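Local coordinates for 3-oxosteroid 1-dehydrogenase (Sterolibacterium denitrificans, PDB 7P18), which probably catalyses the FAD-dependent 1,2-dehydrogenation of 3-oxosteroids to 3-oxo-Delta(1)-steroids, handing the electrons to an acceptor, at residues A[11-16]-A[247-252]; A[277-282]-A[302-307]; A[310-315]-A[516-521]. All coordinates share one frame; numbering follows the deposited sequence.

How the contacts relate
From the N terminus, contact 1 opens on strand 10-13 and closes, after 230 intervening residues, on strand 245-253, joining the parallel FAD-binding sheet to the mixed sheet. Contact 2 then spans 19 residues, pairing helix 277-283 with helix 302-309. Contact 3 starts just past that second helix and closes after 200 more, joining the helix's C-terminal end to the turn between strands 517-518 and 521-523. The three follow in series, so none nests or crosses. Their centres lie about 16 to 17 Å apart. Contacts 1 and 2 touch at Val13 CG1 and Thr303 CG2 (3.9 Å), and both reach FAD. Contacts 2 and 3 meet through a probable hydrogen bond, Ala307 O to Ala312 N (3.1 Å).

Contact 1: residues A[11-16]-A[247-252]; sequences IVVGSG and TGIVVK. With FAD (flavin-adenine dinucleotide), chain C.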
loop_
_atom_site.group_PDB
_atom_site.type_symbol
_atom_site.label_atom_id
_atom_site.label_comp_id
_atom_site.label_asym_id
_atom_site.label_seq_id
_atom_site.Cartn_x
_atom_site.Cartn_y
_atom_site.Cartn_z
ATOM N N ILE A 11 -21.797 -11.230 7.373
ATOM C CA ILE A 11 -21.466 -9.843 7.759
ATOM C C ILE A 11 -19.967 -9.613 7.533
ATOM O O ILE A 11 -19.152 -10.349 8.094
ATOM C CB ILE A 11 -21.909 -9.537 9.195
ATOM C CG1 ILE A 11 -23.376 -9.898 9.415
ATOM C CG2 ILE A 11 -21.642 -8.066 9.473
ATOM C CD1 ILE A 11 -23.780 -9.864 10.852
ATOM N N VAL A 12 -19.643 -8.590 6.744
ATOM C CA VAL A 12 -18.241 -8.186 6.422
ATOM C C VAL A 12 -17.909 -6.957 7.256
ATOM O O VAL A 12 -18.628 -5.953 7.133
ATOM C CB VAL A 12 -18.094 -7.903 4.927
ATOM C CG1 VAL A 12 -16.705 -7.434 4.580
ATOM C CG2 VAL A 12 -18.481 -9.130 4.084
ATOM N N VAL A 13 -16.882 -7.048 8.074
ATOM C CA VAL A 13 -16.379 -5.911 8.899
ATOM C C VAL A 13 -15.247 -5.201 8.166
ATOM O O VAL A 13 -14.178 -5.809 7.951
ATOM C CB VAL A 13 -15.957 -6.401 10.279
ATOM C CG1 VAL A 13 -15.488 -5.240 11.148
ATOM C CG2 VAL A 13 -17.084 -7.183 10.931
ATOM N N GLY A 14 -15.488 -3.928 7.823
ATOM C CA GLY A 14 -14.540 -3.069 7.113
ATOM C C GLY A 14 -15.025 -2.838 5.703
ATOM O O GLY A 14 -15.751 -3.674 5.199
ATOM N N SER A 15 -14.643 -1.734 5.063
ATOM C CA SER A 15 -14.941 -1.468 3.639
ATOM C C SER A 15 -13.662 -1.162 2.870
ATOM O O SER A 15 -13.747 -0.407 1.912
ATOM C CB SER A 15 -15.996 -0.388 3.436
ATOM O OG SER A 15 -15.515 0.850 3.922
ATOM N N GLY A 16 -12.536 -1.833 3.173
ATOM C CA GLY A 16 -11.408 -1.835 2.233
ATOM C C GLY A 16 -11.744 -2.663 1.001
ATOM O O GLY A 16 -12.847 -3.188 0.916
ATOM N N THR A 247 -21.234 -16.414 15.605
ATOM C CA THR A 247 -22.630 -16.397 15.090
ATOM C C THR A 247 -23.061 -14.973 14.755
ATOM O O THR A 247 -24.181 -14.801 14.227
ATOM C CB THR A 247 -23.575 -17.024 16.121
ATOM O OG1 THR A 247 -23.426 -16.288 17.335
ATOM C CG2 THR A 247 -23.226 -18.464 16.398
ATOM N N GLY A 248 -22.202 -13.979 15.033
ATOM C CA GLY A 248 -22.542 -12.578 14.759
ATOM C C GLY A 248 -21.541 -11.600 15.339
ATOM O O GLY A 248 -20.475 -12.016 15.807
ATOM N N ILE A 249 -21.910 -10.319 15.340
ATOM C CA ILE A 249 -21.075 -9.240 15.919
ATOM C C ILE A 249 -21.973 -8.278 16.694
ATOM O O ILE A 249 -23.153 -8.190 16.373
ATOM C CB ILE A 249 -20.307 -8.492 14.815
ATOM C CG1 ILE A 249 -21.234 -7.760 13.845
ATOM C CG2 ILE A 249 -19.375 -9.453 14.090
ATOM C CD1 ILE A 249 -20.533 -6.833 12.862
ATOM N N VAL A 250 -21.367 -7.538 17.608
ATOM C CA VAL A 250 -21.944 -6.281 18.177
ATOM C C VAL A 250 -21.288 -5.094 17.469
ATOM O O VAL A 250 -20.037 -5.038 17.436
ATOM C CB VAL A 250 -21.690 -6.195 19.688
ATOM C CG1 VAL A 250 -22.367 -4.956 20.273
ATOM C CG2 VAL A 250 -22.119 -7.482 20.406
ATOM N N VAL A 251 -22.104 -4.178 16.964
ATOM C CA VAL A 251 -21.660 -2.857 16.457
ATOM C C VAL A 251 -22.270 -1.737 17.314
ATOM O O VAL A 251 -23.173 -1.997 18.139
ATOM C CB VAL A 251 -22.025 -2.663 14.981
ATOM C CG1 VAL A 251 -21.342 -3.728 14.121
ATOM C CG2 VAL A 251 -23.546 -2.636 14.760
ATOM N N LYS A 252 -21.741 -0.539 17.127
ATOM C CA LYS A 252 -22.293 0.741 17.648
ATOM C C LYS A 252 -22.891 1.471 16.450
ATOM O O LYS A 252 -22.143 1.863 15.567
ATOM C CB LYS A 252 -21.189 1.506 18.370
ATOM C CG LYS A 252 -21.658 2.657 19.241
ATOM C CD LYS A 252 -20.516 3.501 19.797
ATOM C CE LYS A 252 -20.803 4.990 19.739
ATOM N NZ LYS A 252 -20.170 5.692 20.878
HETATM P PA FAD C . -8.150 -0.933 4.615
HETATM O O1A FAD C . -8.080 -0.715 3.147
HETATM O O2A FAD C . -7.510 0.178 5.405
HETATM O O5B FAD C . -9.679 -1.090 4.996
HETATM C C5B FAD C . -10.032 -1.342 6.382
HETATM C C4B FAD C . -11.323 -0.638 6.668
HETATM O O4B FAD C . -11.867 -1.147 7.917
HETATM C C3B FAD C . -11.230 0.894 6.831
HETATM O O3B FAD C . -12.198 1.556 6.024
HETATM C C2B FAD C . -11.462 1.108 8.329
HETATM O O2B FAD C . -11.954 2.405 8.635
HETATM C C1B FAD C . -12.365 -0.076 8.675
HETATM N N9A FAD C . -12.385 -0.439 10.093
HETATM C C8A FAD C . -11.380 -0.365 11.015
HETATM N N7A FAD C . -11.786 -0.684 12.241
HETATM C C5A FAD C . -13.123 -1.028 12.087
HETATM C C6A FAD C . -14.109 -1.465 12.998
HETATM N N6A FAD C . -13.920 -1.575 14.318
HETATM N N1A FAD C . -15.340 -1.717 12.503
HETATM C C2A FAD C . -15.544 -1.563 11.192
HETATM N N3A FAD C . -14.719 -1.088 10.252
HETATM C C4A FAD C . -13.499 -0.867 10.774
HETATM N N1 FAD C . -0.779 -2.033 -1.412
HETATM C C2 FAD C . -0.816 -2.716 -2.579
HETATM O O2 FAD C . -0.840 -3.960 -2.590
HETATM N N3 FAD C . -0.859 -2.088 -3.758
HETATM C C4 FAD C . -0.590 -0.740 -3.886
HETATM O O4 FAD C . -0.754 -0.213 -4.981
HETATM C C4X FAD C . -0.510 0.027 -2.692
HETATM N N5 FAD C . -0.292 1.329 -2.769
HETATM C C5X FAD C . -0.298 2.046 -1.596
HETATM C C6 FAD C . -0.164 3.453 -1.654
HETATM C C7 FAD C . -0.298 4.243 -0.520
HETATM C C7M FAD C . -0.182 5.750 -0.610
HETATM C C8 FAD C . -0.629 3.630 0.701
HETATM C C8M FAD C . -0.811 4.469 1.954
HETATM C C9 FAD C . -0.680 2.252 0.787
HETATM C C9A FAD C . -0.572 1.433 -0.353
HETATM N N10 FAD C . -0.640 0.031 -0.300
HETATM C C10 FAD C . -0.642 -0.718 -1.469
HETATM C "C1'" FAD C . -0.978 -0.655 0.952
HETATM C "C2'" FAD C . -2.497 -0.936 0.995
HETATM O "O2'" FAD C . -3.278 0.239 0.783
HETATM C "C3'" FAD C . -2.943 -1.610 2.304
HETATM O "O3'" FAD C . -1.992 -2.579 2.751
HETATM C "C4'" FAD C . -4.324 -2.212 2.154
HETATM O "O4'" FAD C . -5.195 -1.193 1.683
HETATM C "C5'" FAD C . -4.875 -2.820 3.426
HETATM O "O5'" FAD C . -6.219 -3.239 3.119
HETATM P P FAD C . -7.199 -3.694 4.285
HETATM O O1P FAD C . -8.439 -4.000 3.561
HETATM O O2P FAD C . -6.580 -4.636 5.216
HETATM O O3P FAD C . -7.451 -2.304 5.113
#
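Ile249 reaches from strand 245-253 toward Ile11 and Val13 of strand 10-13, and both close side-chain contacts are made at its tip. At CB the chain leaves with CG1 between the backbone N and the carbonyl carbon (chi1 64°). From CG1 it runs on extended (chi2 171°), which carries CD1 to the opposite strand. There Ile249 CD1 lies 3.8 Å from Ile11 CG2 and 4.0 Å from Val13 CG2, so a single methyl bridges two residues that face the same side of their strand. No hydrogen bond crosses, and the nearest CA pair, Ile11 and Gly248, is 7.6 Å apart: the strands pack through side chains and do not pair.

Val13 works in two directions. While CG2 receives Ile249, Val13 CG1 lies 3.7 Å from C2A of the FAD adenine and also near N1A. Beyond it the chain becomes a glycine-rich turn against the cofactor. Gly14 CA comes within 3.4 Å of FAD O4B, and a CB there would clash with that oxygen. Gly16 CA is 3.3 Å from FAD O5B, and a CB on it would run into O1P. Ser15 OG bonds to Glu37, itself an FAD ligand. With Gly16 at the N-cap of helix 17-28, this strand-turn-helix fits the GxGxxA dinucleotide-binding motif of Rossmann-type flavoproteins, its first strand backed here by Ile249.

Contact 2: residues A[277-282]-A[302-307]; sequences QQMREQ and DTIRAA. With FAD (flavin-adenine dinucleotide), chain C.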
loop_
_atom_site.group_PDB
_atom_site.type_symbol
_atom_site.label_atom_id
_atom_site.label_comp_id
_atom_site.label_asym_id
_atom_site.label_seq_id
_atom_site.Cartn_x
_atom_site.Cartn_y
_atom_site.Cartn_z
ATOM N N GLN A 277 -1.212 3.230 19.053
ATOM C CA GLN A 277 0.169 3.380 19.575
ATOM C C GLN A 277 0.432 2.307 20.635
ATOM O O GLN A 277 1.566 1.804 20.727
ATOM C CB GLN A 277 0.384 4.810 20.111
ATOM C CG GLN A 277 1.769 5.019 20.664
ATOM C CD GLN A 277 2.774 5.113 19.559
ATOM O OE1 GLN A 277 2.445 5.560 18.468
ATOM N NE2 GLN A 277 3.998 4.770 19.877
ATOM N N GLN A 278 -0.554 1.947 21.457
ATOM C CA GLN A 278 -0.327 0.906 22.505
ATOM C C GLN A 278 0.029 -0.437 21.827
ATOM O O GLN A 278 0.974 -1.125 22.243
ATOM C CB GLN A 278 -1.588 0.788 23.368
ATOM C CG GLN A 278 -1.546 -0.363 24.365
ATOM C CD GLN A 278 -1.980 -1.712 23.801
ATOM O OE1 GLN A 278 -3.044 -1.863 23.183
ATOM N NE2 GLN A 278 -1.173 -2.731 24.060
ATOM N N MET A 279 -0.709 -0.799 20.782
ATOM C CA MET A 279 -0.461 -2.078 20.062
ATOM C C MET A 279 0.883 -2.009 19.319
ATOM O O MET A 279 1.640 -2.992 19.381
ATOM C CB MET A 279 -1.638 -2.380 19.135
ATOM C CG MET A 279 -2.872 -2.826 19.897
ATOM S SD MET A 279 -4.231 -3.380 18.843
ATOM C CE MET A 279 -3.622 -4.990 18.385
ATOM N N ARG A 280 1.242 -0.847 18.737
ATOM C CA ARG A 280 2.577 -0.654 18.125
ATOM C C ARG A 280 3.619 -0.926 19.182
ATOM O O ARG A 280 4.578 -1.684 18.941
ATOM C CB ARG A 280 2.757 0.745 17.528
ATOM C CG ARG A 280 1.805 1.109 16.407
ATOM C CD ARG A 280 2.171 2.499 15.839
ATOM N NE ARG A 280 3.426 2.483 15.113
ATOM C CZ ARG A 280 3.525 2.540 13.778
ATOM N NH1 ARG A 280 2.447 2.633 13.028
ATOM N NH2 ARG A 280 4.709 2.492 13.202
ATOM N N GLU A 281 3.497 -0.304 20.354
ATOM C CA GLU A 281 4.544 -0.523 21.384
ATOM C C GLU A 281 4.539 -1.969 21.889
ATOM O O GLU A 281 5.628 -2.478 22.251
ATOM C CB GLU A 281 4.361 0.477 22.518
ATOM C CG GLU A 281 4.833 1.818 22.040
ATOM C CD GLU A 281 4.616 2.976 22.962
ATOM O OE1 GLU A 281 4.277 2.701 24.122
ATOM O OE2 GLU A 281 4.813 4.135 22.497
ATOM N N GLN A 282 3.376 -2.603 21.921
ATOM C CA GLN A 282 3.308 -4.031 22.369
ATOM C C GLN A 282 4.062 -4.923 21.359
ATOM O O GLN A 282 4.749 -5.875 21.772
ATOM C CB GLN A 282 1.850 -4.421 22.541
ATOM C CG GLN A 282 1.675 -5.875 23.006
ATOM C CD GLN A 282 0.239 -6.221 23.299
ATOM O OE1 GLN A 282 -0.660 -5.406 23.162
ATOM N NE2 GLN A 282 0.004 -7.471 23.639
ATOM N N ASP A 302 -9.038 -3.257 16.248
ATOM C CA ASP A 302 -10.300 -3.514 17.000
ATOM C C ASP A 302 -10.742 -4.983 16.840
ATOM O O ASP A 302 -11.198 -5.581 17.809
ATOM C CB ASP A 302 -11.426 -2.610 16.533
ATOM C CG ASP A 302 -11.171 -1.103 16.672
ATOM O OD1 ASP A 302 -10.313 -0.726 17.460
ATOM O OD2 ASP A 302 -11.855 -0.348 15.976
ATOM N N THR A 303 -10.633 -5.558 15.655
ATOM C CA THR A 303 -11.062 -6.962 15.398
ATOM C C THR A 303 -9.962 -7.922 15.824
ATOM O O THR A 303 -10.285 -9.075 16.192
ATOM C CB THR A 303 -11.480 -7.196 13.946
ATOM O OG1 THR A 303 -10.301 -7.109 13.129
ATOM C CG2 THR A 303 -12.519 -6.218 13.480
ATOM N N ILE A 304 -8.699 -7.499 15.779
ATOM C CA ILE A 304 -7.564 -8.347 16.207
ATOM C C ILE A 304 -7.728 -8.639 17.702
ATOM O O ILE A 304 -7.677 -9.836 18.118
ATOM C CB ILE A 304 -6.208 -7.683 15.849
ATOM C CG1 ILE A 304 -6.015 -7.660 14.327
ATOM C CG2 ILE A 304 -5.081 -8.413 16.543
ATOM C CD1 ILE A 304 -4.817 -6.855 13.838
ATOM N N ARG A 305 -7.965 -7.606 18.500
ATOM C CA ARG A 305 -8.101 -7.770 19.977
ATOM C C ARG A 305 -9.295 -8.701 20.278
ATOM O O ARG A 305 -9.155 -9.632 21.082
ATOM C CB ARG A 305 -8.251 -6.387 20.628
ATOM C CG ARG A 305 -6.949 -5.592 20.679
ATOM C CD ARG A 305 -7.003 -4.319 21.544
ATOM N NE ARG A 305 -8.279 -3.588 21.430
ATOM C CZ ARG A 305 -8.574 -2.682 20.498
ATOM N NH1 ARG A 305 -7.701 -2.349 19.558
ATOM N NH2 ARG A 305 -9.760 -2.108 20.495
ATOM N N ALA A 306 -10.418 -8.469 19.621
ATOM C CA ALA A 306 -11.692 -9.194 19.867
ATOM C C ALA A 306 -11.541 -10.669 19.509
ATOM O O ALA A 306 -12.029 -11.542 20.268
ATOM C CB ALA A 306 -12.784 -8.537 19.088
ATOM N N ALA A 307 -10.851 -10.973 18.404
ATOM C CA ALA A 307 -10.628 -12.372 17.959
ATOM C C ALA A 307 -9.636 -13.079 18.880
ATOM O O ALA A 307 -9.852 -14.267 19.236
ATOM C CB ALA A 307 -10.169 -12.375 16.502
HETATM P PA FAD C . -8.150 -0.933 4.615
HETATM O O1A FAD C . -8.080 -0.715 3.147
HETATM O O2A FAD C . -7.510 0.178 5.405
HETATM O O5B FAD C . -9.679 -1.090 4.996
HETATM C C5B FAD C . -10.032 -1.342 6.382
HETATM C C4B FAD C . -11.323 -0.638 6.668
HETATM O O4B FAD C . -11.867 -1.147 7.917
HETATM C C3B FAD C . -11.230 0.894 6.831
HETATM O O3B FAD C . -12.198 1.556 6.024
HETATM C C2B FAD C . -11.462 1.108 8.329
HETATM O O2B FAD C . -11.954 2.405 8.635
HETATM C C1B FAD C . -12.365 -0.076 8.675
HETATM N N9A FAD C . -12.385 -0.439 10.093
HETATM C C8A FAD C . -11.380 -0.365 11.015
HETATM N N7A FAD C . -11.786 -0.684 12.241
HETATM C C5A FAD C . -13.123 -1.028 12.087
HETATM C C6A FAD C . -14.109 -1.465 12.998
HETATM N N6A FAD C . -13.920 -1.575 14.318
HETATM N N1A FAD C . -15.340 -1.717 12.503
HETATM C C2A FAD C . -15.544 -1.563 11.192
HETATM N N3A FAD C . -14.719 -1.088 10.252
HETATM C C4A FAD C . -13.499 -0.867 10.774
HETATM N N1 FAD C . -0.779 -2.033 -1.412
HETATM C C2 FAD C . -0.816 -2.716 -2.579
HETATM O O2 FAD C . -0.840 -3.960 -2.590
HETATM N N3 FAD C . -0.859 -2.088 -3.758
HETATM C C4 FAD C . -0.590 -0.740 -3.886
HETATM O O4 FAD C . -0.754 -0.213 -4.981
HETATM C C4X FAD C . -0.510 0.027 -2.692
HETATM N N5 FAD C . -0.292 1.329 -2.769
HETATM C C5X FAD C . -0.298 2.046 -1.596
HETATM C C6 FAD C . -0.164 3.453 -1.654
HETATM C C7 FAD C . -0.298 4.243 -0.520
HETATM C C7M FAD C . -0.182 5.750 -0.610
HETATM C C8 FAD C . -0.629 3.630 0.701
HETATM C C8M FAD C . -0.811 4.469 1.954
HETATM C C9 FAD C . -0.680 2.252 0.787
HETATM C C9A FAD C . -0.572 1.433 -0.353
HETATM N N10 FAD C . -0.640 0.031 -0.300
HETATM C C10 FAD C . -0.642 -0.718 -1.469
HETATM C "C1'" FAD C . -0.978 -0.655 0.952
HETATM C "C2'" FAD C . -2.497 -0.936 0.995
HETATM O "O2'" FAD C . -3.278 0.239 0.783
HETATM C "C3'" FAD C . -2.943 -1.610 2.304
HETATM O "O3'" FAD C . -1.992 -2.579 2.751
HETATM C "C4'" FAD C . -4.324 -2.212 2.154
HETATM O "O4'" FAD C . -5.195 -1.193 1.683
HETATM C "C5'" FAD C . -4.875 -2.820 3.426
HETATM O "O5'" FAD C . -6.219 -3.239 3.119
HETATM P P FAD C . -7.199 -3.694 4.285
HETATM O O1P FAD C . -8.439 -4.000 3.561
HETATM O O2P FAD C . -6.580 -4.636 5.216
HETATM O O3P FAD C . -7.451 -2.304 5.113
#
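Of the helical segments 277-282 and 302-307, Met279 and Arg305 have the nearest CA atoms, 9.5 Å apart. At that spacing the backbones do not meet, and side chains alone span the gap.

Met279 supplies the span. Its chain is extended at chi2 and bends at chi3 (76°), so SD faces Arg305 while Met279 CE rests against both Arg305 CG, 4.1 Å away, and Ile304 CG2, 4.2 Å away. Arg305 presents the edge of its guanidinium, with the sulfur in the plane of the group. The resulting hydrogen bond from Arg305 NH1 to Met279 SD is weak because it is long (3.7 Å), although nearly straight at 162°. NH1 has a second weak bond, to the carbonyl of Thr300. Arg305 NH2 reaches back one helical turn to Asp302 OD1, 3.4 Å away, in a weakly hydrogen-bonded salt bridge. The other carboxylate oxygen, Asp302 OD2, accepts from N6A of the FAD adenine at 2.9 Å and also pairs with Lys38.

With an alanine here instead of Met279, Arg305 NH1 is likely to lose its sulfur acceptor, and a gap would probably open beside Ile304 CG2.

The chemistry thus grades from apolar packing at Ile304, through a soft sulfur acceptor, to a carboxylate flanked by two cationic side chains. These neighbours are likely to keep Asp302 negatively charged, as suits an acceptor for the adenine amino group.

Contact 3: residues A[310-315]-A[516-521]; sequences IGARAE and RPIEGL
Ile518 packs against Ala312 and Ile310 where helix 302-309 ends in a Schellman motif, whose C-prime residue is Gly311 (phi 104°). At these backbone angles a CB would collide with the carbonyl O of Ile310, so glycine suits the position. The turn redirects the chain toward strand 314-315, and Ile518 CD1 packs on the chain as it leaves the turn, at Gly311 and Ala312.

The two branches of Ile518 divide the work. Its CG1 stands anti to the carbonyl carbon (chi1 -57°) and leads into an extended arm whose end, Ile518 CD1, comes to the corner of Ala312: 3.9 Å from that residue's N and 4.0 Å from its CB. CD1 therefore touches the backbone as well as the methyl, just where Ala312 N is engaged with Ala307 O in capping the helix. The other branch, Ile518 CG2, meets Ile310 CD1 at 4.2 Å, so the tip of Ile310 rests on the short branch of Ile518. Val246 of strand 245-253 touches both of them and so ties this apolar cluster to the mixed sheet.

On the far segment, the chain reverses in a type II beta turn from Ile518 to Leu521, with Gly520 at positive phi. Leu521 N closes it on Ile518 O at 3.2 Å, and strand 521-523 then enters the parallel sheet. Away from the packing, Arg313 grips Glu315 side-on, its NE 3.0 Å and its NH2 3.3 Å from the same oxygen, OE2.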
loop_
_atom_site.group_PDB
_atom_site.type_symbol
_atom_site.label_atom_id
_atom_site.label_comp_id
_atom_site.label_asym_id
_atom_site.label_seq_id
_atom_site.Cartn_x
_atom_site.Cartn_y
_atom_site.Cartn_z
ATOM N N ILE A 310 -11.098 -14.500 21.965
ATOM C CA ILE A 310 -11.784 -15.832 21.876
ATOM C C ILE A 310 -10.838 -16.956 21.430
ATOM O O ILE A 310 -11.364 -18.021 21.086
ATOM C CB ILE A 310 -13.047 -15.770 20.998
ATOM C CG1 ILE A 310 -12.740 -15.521 19.523
ATOM C CG2 ILE A 310 -14.038 -14.761 21.545
ATOM C CD1 ILE A 310 -13.898 -15.802 18.594
ATOM N N GLY A 311 -9.513 -16.768 21.456
ATOM C CA GLY A 311 -8.544 -17.861 21.215
ATOM C C GLY A 311 -7.889 -17.843 19.825
ATOM O O GLY A 311 -7.063 -18.732 19.563
ATOM N N ALA A 312 -8.177 -16.862 18.973
ATOM C CA ALA A 312 -7.511 -16.763 17.650
ATOM C C ALA A 312 -6.008 -16.624 17.862
ATOM O O ALA A 312 -5.590 -15.920 18.780
ATOM C CB ALA A 312 -8.085 -15.607 16.878
ATOM N N ARG A 313 -5.217 -17.272 17.037
ATOM C CA ARG A 313 -3.744 -17.144 17.014
ATOM C C ARG A 313 -3.338 -15.956 16.124
ATOM O O ARG A 313 -4.038 -15.675 15.113
ATOM C CB ARG A 313 -3.099 -18.436 16.512
ATOM C CG ARG A 313 -1.580 -18.377 16.381
ATOM C CD ARG A 313 -1.043 -19.783 16.260
ATOM N NE ARG A 313 0.358 -19.724 15.938
ATOM C CZ ARG A 313 1.306 -19.474 16.825
ATOM N NH1 ARG A 313 0.998 -19.293 18.104
ATOM N NH2 ARG A 313 2.567 -19.417 16.429
ATOM N N ALA A 314 -2.266 -15.271 16.496
ATOM C CA ALA A 314 -1.689 -14.169 15.674
ATOM C C ALA A 314 -0.245 -14.500 15.313
ATOM O O ALA A 314 0.446 -15.184 16.087
ATOM C CB ALA A 314 -1.790 -12.857 16.407
ATOM N N GLU A 315 0.225 -14.019 14.164
ATOM C CA GLU A 315 1.619 -14.227 13.729
ATOM C C GLU A 315 2.124 -12.973 13.016
ATOM O O GLU A 315 1.295 -12.152 12.583
ATOM C CB GLU A 315 1.752 -15.449 12.797
ATOM C CG GLU A 315 1.617 -16.769 13.525
ATOM C CD GLU A 315 1.872 -18.020 12.698
ATOM O OE1 GLU A 315 2.251 -17.905 11.484
ATOM O OE2 GLU A 315 1.738 -19.110 13.300
ATOM N N ARG A 516 -6.874 -25.118 14.887
ATOM C CA ARG A 516 -8.282 -25.492 14.609
ATOM C C ARG A 516 -9.035 -24.262 14.123
ATOM O O ARG A 516 -9.003 -23.226 14.793
ATOM C CB ARG A 516 -8.910 -26.056 15.883
ATOM C CG ARG A 516 -10.331 -26.553 15.678
ATOM C CD ARG A 516 -10.993 -27.107 16.936
ATOM N NE ARG A 516 -12.372 -27.519 16.660
ATOM C CZ ARG A 516 -13.442 -26.698 16.617
ATOM N NH1 ARG A 516 -13.328 -25.394 16.850
ATOM N NH2 ARG A 516 -14.640 -27.191 16.343
ATOM N N PRO A 517 -9.737 -24.322 12.969
ATOM C CA PRO A 517 -10.584 -23.222 12.532
ATOM C C PRO A 517 -11.633 -22.850 13.583
ATOM O O PRO A 517 -12.276 -23.737 14.171
ATOM C CB PRO A 517 -11.287 -23.706 11.261
ATOM C CG PRO A 517 -10.386 -24.803 10.774
ATOM C CD PRO A 517 -9.753 -25.424 11.999
ATOM N N ILE A 518 -11.790 -21.544 13.791
ATOM C CA ILE A 518 -12.942 -20.989 14.534
ATOM C C ILE A 518 -14.091 -20.926 13.544
ATOM O O ILE A 518 -14.064 -20.124 12.614
ATOM C CB ILE A 518 -12.612 -19.639 15.191
ATOM C CG1 ILE A 518 -11.410 -19.773 16.119
ATOM C CG2 ILE A 518 -13.825 -19.103 15.921
ATOM C CD1 ILE A 518 -10.927 -18.461 16.734
ATOM N N GLU A 519 -15.022 -21.867 13.684
ATOM C CA GLU A 519 -16.202 -21.986 12.803
ATOM C C GLU A 519 -16.892 -20.628 12.742
ATOM O O GLU A 519 -17.090 -20.061 13.820
ATOM C CB GLU A 519 -17.213 -22.995 13.362
ATOM C CG GLU A 519 -16.680 -24.405 13.453
ATOM C CD GLU A 519 -16.340 -25.015 12.101
ATOM O OE1 GLU A 519 -17.085 -24.736 11.137
ATOM O OE2 GLU A 519 -15.331 -25.761 12.013
ATOM N N GLY A 520 -17.246 -20.195 11.540
ATOM C CA GLY A 520 -17.968 -18.949 11.229
ATOM C C GLY A 520 -17.077 -17.706 11.058
ATOM O O GLY A 520 -17.632 -16.629 10.756
ATOM N N LEU A 521 -15.770 -17.793 11.298
ATOM C CA LEU A 521 -14.882 -16.588 11.330
ATOM C C LEU A 521 -13.798 -16.683 10.251
ATOM O O LEU A 521 -12.998 -17.648 10.269
ATOM C CB LEU A 521 -14.214 -16.464 12.683
ATOM C CG LEU A 521 -13.520 -15.125 12.944
ATOM C CD1 LEU A 521 -14.540 -14.004 12.903
ATOM C CD2 LEU A 521 -12.769 -15.151 14.268
#